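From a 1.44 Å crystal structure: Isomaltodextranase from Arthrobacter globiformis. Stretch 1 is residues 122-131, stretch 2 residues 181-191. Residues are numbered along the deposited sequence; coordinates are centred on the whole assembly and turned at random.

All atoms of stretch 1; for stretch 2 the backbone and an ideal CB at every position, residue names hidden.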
ATOM      1  N   GLY A 122     -16.104   4.977   5.528  1.00 14.99           N
ATOM      2  CA  GLY A 122     -14.693   5.222   5.775  1.00 15.09           C
ATOM      3  C   GLY A 122     -14.530   6.514   6.529  1.00 13.65           C
ATOM      4  O   GLY A 122     -15.230   7.490   6.269  1.00 14.62           O
ATOM      5  N   VAL A 123     -13.647   6.504   7.537  1.00 14.28           N
ATOM      6  CA  VAL A 123     -13.459   7.668   8.377  1.00 14.12           C
ATOM      7  C   VAL A 123     -12.039   8.225   8.309  1.00 13.72           C
ATOM      8  O   VAL A 123     -11.077   7.490   8.475  1.00 13.82           O
ATOM      9  CB  VAL A 123     -13.818   7.378   9.848  1.00 15.23           C
ATOM     10  CG1 VAL A 123     -13.446   8.558  10.747  1.00 15.71           C
ATOM     11  CG2 VAL A 123     -15.308   7.115   9.966  1.00 15.78           C
ATOM     12  N   TYR A 124     -11.973   9.531   8.098  1.00 13.69           N
ATOM     13  CA  TYR A 124     -10.732  10.304   8.277  1.00 13.27           C
ATOM     14  C   TYR A 124     -10.693  10.835   9.706  1.00 13.33           C
ATOM     15  O   TYR A 124     -11.533  11.634  10.108  1.00 14.55           O
ATOM     16  CB  TYR A 124     -10.721  11.439   7.276  1.00 13.49           C
ATOM     17  CG  TYR A 124      -9.606  12.460   7.378  1.00 13.81           C
ATOM     18  CD1 TYR A 124      -9.607  13.459   8.347  1.00 13.68           C
ATOM     19  CD2 TYR A 124      -8.579  12.489   6.437  1.00 14.28           C
ATOM     20  CE1 TYR A 124      -8.605  14.412   8.422  1.00 14.84           C
ATOM     21  CE2 TYR A 124      -7.607  13.472   6.495  1.00 14.95           C
ATOM     22  CZ  TYR A 124      -7.626  14.422   7.479  1.00 14.56           C
ATOM     23  OH  TYR A 124      -6.637  15.400   7.554  1.00 16.24           O
ATOM     24  N   TYR A 125      -9.781  10.318  10.503  1.00 13.07           N
ATOM     25  CA  TYR A 125      -9.481  10.936  11.794  1.00 12.90           C
ATOM     26  C   TYR A 125      -8.150  10.442  12.309  1.00 13.16           C
ATOM     27  O   TYR A 125      -7.715   9.355  11.997  1.00 14.08           O
ATOM     28  CB  TYR A 125     -10.590  10.679  12.853  1.00 12.52           C
ATOM     29  CG  TYR A 125     -10.727  11.857  13.792  1.00 12.87           C
ATOM     30  CD1 TYR A 125     -11.357  13.028  13.378  1.00 13.20           C
ATOM     31  CD2 TYR A 125     -10.246  11.800  15.111  1.00 13.56           C
ATOM     32  CE1 TYR A 125     -11.451  14.135  14.202  1.00 13.55           C
ATOM     33  CE2 TYR A 125     -10.323  12.907  15.934  1.00 13.45           C
ATOM     34  CZ  TYR A 125     -10.945  14.063  15.492  1.00 13.39           C
ATOM     35  OH  TYR A 125     -11.020  15.148  16.338  1.00 14.92           O
ATOM     36  N   ASN A 126      -7.528  11.278  13.137  1.00 13.49           N
ATOM     37  CA  ASN A 126      -6.278  10.928  13.789  1.00 13.71           C
ATOM     38  C   ASN A 126      -6.595  10.772  15.271  1.00 13.12           C
ATOM     39  O   ASN A 126      -6.993  11.735  15.908  1.00 13.33           O
ATOM     40  CB  ASN A 126      -5.218  12.009  13.545  1.00 13.69           C
ATOM     41  CG  ASN A 126      -3.859  11.619  14.080  1.00 13.64           C
ATOM     42  OD1 ASN A 126      -3.774  10.948  15.129  1.00 14.31           O
ATOM     43  ND2 ASN A 126      -2.778  12.003  13.386  1.00 13.83           N
ATOM     44  N   PRO A 127      -6.420   9.554  15.815  1.00 12.95           N
ATOM     45  CA  PRO A 127      -6.845   9.327  17.210  1.00 14.18           C
ATOM     46  C   PRO A 127      -5.914   9.925  18.248  1.00 14.70           C
ATOM     47  O   PRO A 127      -6.172   9.750  19.459  1.00 15.17           O
ATOM     48  CB  PRO A 127      -6.899   7.826  17.304  1.00 14.44           C
ATOM     49  CG  PRO A 127      -5.819   7.374  16.363  1.00 13.64           C
ATOM     50  CD  PRO A 127      -5.870   8.338  15.214  1.00 13.58           C
ATOM     51  N   LEU A 128      -4.873  10.644  17.820  1.00 14.66           N
ATOM     52  CA  LEU A 128      -4.099  11.477  18.723  1.00 16.15           C
ATOM     53  C   LEU A 128      -4.591  12.916  18.792  1.00 15.84           C
ATOM     54  O   LEU A 128      -3.989  13.752  19.488  1.00 16.80           O
ATOM     55  CB  LEU A 128      -2.593  11.414  18.425  1.00 18.35           C
ATOM     56  CG  LEU A 128      -1.979  10.312  19.322  1.00 21.08           C
ATOM     57  CD1 LEU A 128      -2.298   8.932  18.810  1.00 20.91           C
ATOM     58  CD2 LEU A 128      -0.481  10.478  19.417  1.00 23.41           C
ATOM     59  N   TRP A 129      -5.663  13.233  18.077  1.00 14.54           N
ATOM     60  CA  TRP A 129      -6.322  14.509  18.222  1.00 15.21           C
ATOM     61  C   TRP A 129      -7.244  14.433  19.426  1.00 16.59           C
ATOM     62  O   TRP A 129      -7.986  13.438  19.583  1.00 17.65           O
ATOM     63  CB  TRP A 129      -7.127  14.930  16.981  1.00 15.36           C
ATOM     64  CG  TRP A 129      -6.293  15.460  15.846  1.00 14.57           C
ATOM     65  CD1 TRP A 129      -5.141  16.158  15.936  1.00 15.05           C
ATOM     66  CD2 TRP A 129      -6.581  15.328  14.459  1.00 14.43           C
ATOM     67  NE1 TRP A 129      -4.674  16.472  14.662  1.00 14.84           N
ATOM     68  CE2 TRP A 129      -5.542  15.961  13.746  1.00 14.56           C
ATOM     69  CE3 TRP A 129      -7.628  14.744  13.743  1.00 13.85           C
ATOM     70  CZ2 TRP A 129      -5.521  16.027  12.352  1.00 13.70           C
ATOM     71  CZ3 TRP A 129      -7.590  14.775  12.358  1.00 14.56           C
ATOM     72  CH2 TRP A 129      -6.539  15.415  11.673  1.00 14.98           C
ATOM     73  N   VAL A 130      -7.224  15.489  20.230  1.00 16.07           N
ATOM     74  CA  VAL A 130      -8.156  15.638  21.337  1.00 17.05           C
ATOM     75  C   VAL A 130      -8.840  16.989  21.171  1.00 15.71           C
ATOM     76  O   VAL A 130      -8.156  18.036  21.178  1.00 16.09           O
ATOM     77  CB  VAL A 130      -7.404  15.570  22.687  1.00 16.90           C
ATOM     78  CG1 VAL A 130      -8.400  15.528  23.827  1.00 17.40           C
ATOM     79  CG2 VAL A 130      -6.466  14.369  22.755  1.00 17.53           C
ATOM     80  N   HIS A 131     -10.150  17.008  21.020  1.00 16.08           N
ATOM     81  CA  HIS A 131     -10.810  18.279  20.736  1.00 16.15           C
ATOM     82  C   HIS A 131     -10.815  19.187  21.960  1.00 18.06           C
ATOM     83  O   HIS A 131     -11.096  18.733  23.067  1.00 17.62           O
ATOM     84  CB  HIS A 131     -12.244  18.098  20.240  1.00 17.16           C
ATOM     85  CG  HIS A 131     -12.714  19.251  19.426  1.00 17.53           C
ATOM     86  ND1 HIS A 131     -13.018  20.482  19.972  1.00 17.13           N
ATOM     87  CD2 HIS A 131     -12.782  19.417  18.084  1.00 17.77           C
ATOM     88  CE1 HIS A 131     -13.353  21.321  19.009  1.00 18.92           C
ATOM     89  NE2 HIS A 131     -13.196  20.700  17.849  1.00 18.37           N
ATOM     90  N   UNK A 181      -5.474   3.981  26.585  1.00 15.18           N
ATOM     91  CA  UNK A 181      -6.880   3.651  26.594  1.00 14.57           C
ATOM     92  C   UNK A 181      -7.665   4.616  25.701  1.00 14.02           C
ATOM     93  O   UNK A 181      -8.600   4.222  25.029  1.00 14.87           O
ATOM     94  CB  UNK A 181      -7.421   3.678  28.025  1.00 14.57           C
ATOM     95  N   UNK A 182      -7.294   5.887  25.735  1.00 14.48           N
ATOM     96  CA  UNK A 182      -7.954   6.894  24.876  1.00 14.89           C
ATOM     97  C   UNK A 182      -7.720   6.573  23.395  1.00 13.86           C
ATOM     98  O   UNK A 182      -8.680   6.459  22.637  1.00 14.73           O
ATOM     99  CB  UNK A 182      -7.436   8.298  25.196  1.00 14.89           C
ATOM    100  N   UNK A 183      -6.466   6.379  23.013  1.00 14.01           N
ATOM    101  CA  UNK A 183      -6.131   6.130  21.599  1.00 13.85           C
ATOM    102  C   UNK A 183      -6.775   4.837  21.109  1.00 14.72           C
ATOM    103  O   UNK A 183      -7.435   4.788  20.044  1.00 14.69           O
ATOM    104  CB  UNK A 183      -4.614   6.062  21.409  1.00 13.85           C
ATOM    105  N   UNK A 184      -6.586   3.766  21.882  1.00 14.13           N
ATOM    106  CA  UNK A 184      -7.131   2.496  21.450  1.00 14.30           C
ATOM    107  C   UNK A 184      -8.642   2.486  21.433  1.00 14.50           C
ATOM    108  O   UNK A 184      -9.254   1.907  20.538  1.00 15.36           O
ATOM    109  CB  UNK A 184      -6.619   1.373  22.355  1.00 14.30           C
ATOM    110  N   UNK A 185      -9.261   3.108  22.426  1.00 14.77           N
ATOM    111  CA  UNK A 185     -10.695   3.286  22.420  1.00 14.80           C
ATOM    112  C   UNK A 185     -11.215   4.062  21.211  1.00 14.56           C
ATOM    113  O   UNK A 185     -12.306   3.778  20.726  1.00 15.45           O
ATOM    114  CB  UNK A 185     -11.119   3.999  23.706  1.00 14.80           C
ATOM    115  N   UNK A 186     -10.451   5.064  20.758  1.00 14.77           N
ATOM    116  CA  UNK A 186     -10.850   5.883  19.594  1.00 14.05           C
ATOM    117  C   UNK A 186     -10.856   5.041  18.315  1.00 13.92           C
ATOM    118  O   UNK A 186     -11.796   5.072  17.531  1.00 14.28           O
ATOM    119  CB  UNK A 186      -9.908   7.077  19.428  1.00 14.05           C
ATOM    120  N   UNK A 187      -9.799   4.254  18.165  1.00 13.40           N
ATOM    121  CA  UNK A 187      -9.642   3.362  17.025  1.00 13.68           C
ATOM    122  C   UNK A 187     -10.770   2.313  17.039  1.00 14.78           C
ATOM    123  O   UNK A 187     -11.444   2.095  16.035  1.00 14.52           O
ATOM    124  CB  UNK A 187      -8.268   2.689  17.052  1.00 13.68           C
ATOM    125  N   UNK A 188     -10.969   1.675  18.194  1.00 14.83           N
ATOM    126  CA  UNK A 188     -12.074   0.702  18.296  1.00 14.60           C
ATOM    127  C   UNK A 188     -13.464   1.299  18.167  1.00 14.62           C
ATOM    128  O   UNK A 188     -14.364   0.641  17.663  1.00 14.57           O
ATOM    129  CB  UNK A 188     -11.985  -0.030  19.637  1.00 14.60           C
ATOM    130  N   UNK A 189     -13.645   2.540  18.571  1.00 14.26           N
ATOM    131  CA  UNK A 189     -14.893   3.247  18.372  1.00 14.95           C
ATOM    132  C   UNK A 189     -15.311   3.249  16.902  1.00 15.80           C
ATOM    133  O   UNK A 189     -16.445   2.906  16.557  1.00 15.94           O
ATOM    134  CB  UNK A 189     -14.769   4.682  18.888  1.00 14.95           C
ATOM    135  N   UNK A 190     -14.380   3.584  16.017  1.00 15.45           N
ATOM    136  CA  UNK A 190     -14.711   3.538  14.594  1.00 15.59           C
ATOM    137  C   UNK A 190     -14.835   2.124  14.067  1.00 15.83           C
ATOM    138  O   UNK A 190     -15.762   1.811  13.319  1.00 15.44           O
ATOM    139  CB  UNK A 190     -13.652   4.290  13.785  1.00 15.59           C
ATOM    140  N   UNK A 191     -13.916   1.246  14.459  1.00 15.42           N
ATOM    141  CA  UNK A 191     -13.982  -0.145  14.018  1.00 16.30           C
ATOM    142  C   UNK A 191     -15.353  -0.743  14.361  1.00 17.59           C
ATOM    143  O   UNK A 191     -15.981  -1.434  13.565  1.00 17.99           O
ATOM    144  CB  UNK A 191     -12.862  -0.966  14.661  1.00 16.30           C
TER

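Positions 181-191 have helical backbone angles throughout, so the positions facing stretch 1 should recur every three to four residues.

Position 181 has nothing of stretch 1 within 5.5 Å of its ideal CB, so many residues would suit; it is Glu 181, which makes no contact here.

At 182 CA-to-CB points toward stretch 1, again with nothing within 5.5 Å. A long side chain is needed to cross the gap, and the carbonyls of Pro 127 and Trp 129 favour a donor at its end. Tyr 182 (chi1 t) meets both: its OH donates to Trp 129 O at 2.8 Å, and Tyr 182 OH also accepts from water 2, 2.8 Å from the water O, which in turn accepts a hydrogen bond from His 131 N (His 131 N to water O, 3.0 Å). Pro 127 O lies at the ring edge, 3.3 Å from Tyr 182 CE2, but has no hydrogen-bond partner in the model.

The CB at 183 points sideways, 4.5 Å from both Pro 127 O and Leu 128 CD1; a compact apolar group fits. Val 183 places CG2 3.6 Å from Leu 128 CD1.

At 184 the CB points away, leaving the choice open: Gln 184. At 185 an ideal CB would lie 2.9 Å from Glu 181 O, a clash within the helix that favours glycine, and Gly 185 is found.

Position 186 points toward stretch 1, its ideal CB 3.8 Å from Pro 127 CB. Apolar or aromatic groups suit, with the Tyr 125 ring beyond. Tyr 186, at an off-rotamer chi1 of -140°, sets its ring obliquely to that of Tyr 125 (centroids 5.3 Å apart, planes at 42°). Water 1 joins the two hydroxyls, its O 2.8 Å from Tyr 125 OH and 2.6 Å from Tyr 186 OH.

At 187 the CB points sideways, 5.3 Å from Pro 127 CB, so a modest aliphatic side chain can reach the proline. Val 187 does, CG2 to Pro 127 CG at 3.8 Å.

Positions 188 and 189 have no stretch 1 atoms near their CBs, so many side chains would suit; they are Arg 188 and Tyr 189.

At 190 the CB points toward stretch 1, 5.0 Å from Val 123 CB; a large apolar group would suit. Phe 190 (chi1 m) receives Val 123 CG1 over one ring face, 3.8 Å from the ring centroid and 14° off its normal, while Phe 190 CE2 approaches Tyr 125 CB at 4.1 Å.

Position 191 is out of reach and unconstrained by stretch 1; it is Lys 191.

Stretch 2, residues 181-191: EYVQGYVRYFK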
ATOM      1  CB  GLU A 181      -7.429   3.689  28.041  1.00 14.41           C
ATOM      2  CG  GLU A 181      -6.905   2.566  28.946  1.00 15.85           C
ATOM      3  CD  GLU A 181      -5.681   2.921  29.744  1.00 16.47           C
ATOM      4  OE1 GLU A 181      -4.913   3.849  29.382  1.00 15.95           O
ATOM      5  OE2 GLU A 181      -5.443   2.218  30.796  1.00 17.22           O
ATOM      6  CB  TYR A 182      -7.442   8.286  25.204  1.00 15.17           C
ATOM      7  CG  TYR A 182      -7.982   9.325  24.266  1.00 15.28           C
ATOM      8  CD1 TYR A 182      -9.189   9.964  24.510  1.00 15.62           C
ATOM      9  CD2 TYR A 182      -7.277   9.681  23.125  1.00 16.05           C
ATOM     10  CE1 TYR A 182      -9.682  10.943  23.650  1.00 15.65           C
ATOM     11  CE2 TYR A 182      -7.762  10.660  22.255  1.00 16.98           C
ATOM     12  CZ  TYR A 182      -8.967  11.267  22.516  1.00 16.79           C
ATOM     13  OH  TYR A 182      -9.459  12.279  21.689  1.00 18.86           O
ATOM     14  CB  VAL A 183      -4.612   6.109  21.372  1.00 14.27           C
ATOM     15  CG1 VAL A 183      -4.249   5.671  19.957  1.00 14.81           C
ATOM     16  CG2 VAL A 183      -4.009   7.474  21.656  1.00 14.85           C
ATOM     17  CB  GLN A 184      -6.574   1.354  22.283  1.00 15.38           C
ATOM     18  CG  GLN A 184      -5.088   1.217  22.111  1.00 15.60           C
ATOM     19  CD  GLN A 184      -4.542  -0.110  22.567  1.00 17.56           C
ATOM     20  OE1 GLN A 184      -4.829  -0.555  23.687  1.00 18.24           O
ATOM     21  NE2 GLN A 184      -3.744  -0.753  21.731  1.00 17.06           N
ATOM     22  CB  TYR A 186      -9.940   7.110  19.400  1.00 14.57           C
ATOM     23  CG  TYR A 186     -10.661   8.389  19.005  1.00 14.13           C
ATOM     24  CD1 TYR A 186     -11.842   8.365  18.303  1.00 14.15           C
ATOM     25  CD2 TYR A 186     -10.120   9.623  19.350  1.00 13.52           C
ATOM     26  CE1 TYR A 186     -12.509   9.529  17.977  1.00 13.71           C
ATOM     27  CE2 TYR A 186     -10.759  10.801  19.028  1.00 14.09           C
ATOM     28  CZ  TYR A 186     -11.971  10.761  18.361  1.00 13.10           C
ATOM     29  OH  TYR A 186     -12.664  11.923  18.082  1.00 15.01           O
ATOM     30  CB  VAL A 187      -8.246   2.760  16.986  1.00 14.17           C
ATOM     31  CG1 VAL A 187      -8.144   1.706  15.905  1.00 13.69           C
ATOM     32  CG2 VAL A 187      -7.217   3.862  16.750  1.00 13.83           C
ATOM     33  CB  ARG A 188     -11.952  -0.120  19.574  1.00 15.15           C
ATOM     34  CG  ARG A 188     -10.746  -1.031  19.609  1.00 16.55           C
ATOM     35  CD  ARG A 188     -10.850  -2.153  20.632  1.00 17.33           C
ATOM     36  NE  ARG A 188      -9.605  -2.910  20.758  1.00 18.47           N
ATOM     37  CZ  ARG A 188      -8.663  -2.704  21.680  1.00 18.50           C
ATOM     38  NH1 ARG A 188      -8.776  -1.771  22.613  1.00 19.71           N
ATOM     39  NH2 ARG A 188      -7.574  -3.466  21.682  1.00 20.60           N
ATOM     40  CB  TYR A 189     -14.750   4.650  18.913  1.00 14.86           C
ATOM     41  CG  TYR A 189     -15.848   5.644  18.644  1.00 16.02           C
ATOM     42  CD1 TYR A 189     -17.037   5.645  19.388  1.00 16.21           C
ATOM     43  CD2 TYR A 189     -15.687   6.625  17.670  1.00 16.10           C
ATOM     44  CE1 TYR A 189     -18.011   6.583  19.156  1.00 17.50           C
ATOM     45  CE2 TYR A 189     -16.648   7.579  17.448  1.00 16.38           C
ATOM     46  CZ  TYR A 189     -17.823   7.563  18.193  1.00 17.06           C
ATOM     47  OH  TYR A 189     -18.796   8.538  17.981  1.00 17.55           O
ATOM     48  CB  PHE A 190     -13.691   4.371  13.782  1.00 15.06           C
ATOM     49  CG  PHE A 190     -13.796   5.856  14.056  1.00 15.12           C
ATOM     50  CD1 PHE A 190     -14.970   6.520  13.789  1.00 15.16           C
ATOM     51  CD2 PHE A 190     -12.744   6.584  14.588  1.00 14.76           C
ATOM     52  CE1 PHE A 190     -15.083   7.874  14.050  1.00 15.19           C
ATOM     53  CE2 PHE A 190     -12.856   7.936  14.842  1.00 14.80           C
ATOM     54  CZ  PHE A 190     -14.038   8.581  14.588  1.00 15.74           C
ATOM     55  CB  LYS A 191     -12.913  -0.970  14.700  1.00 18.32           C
ATOM     56  CG  LYS A 191     -12.992  -2.440  14.353  1.00 21.30           C
ATOM     57  CD  LYS A 191     -12.444  -3.312  15.443  1.00 26.55           C
ATOM     58  CE  LYS A 191     -10.967  -3.179  15.563  1.00 27.62           C
ATOM     59  NZ  LYS A 191     -10.489  -4.088  16.649  1.00 27.01           N
TER
HETATM   60  O   HOH W   1     -11.645  14.207  18.854  1.00 18.43           O
HETATM   61  O   HOH W   2     -11.370  14.351  21.606  1.00 21.31           O
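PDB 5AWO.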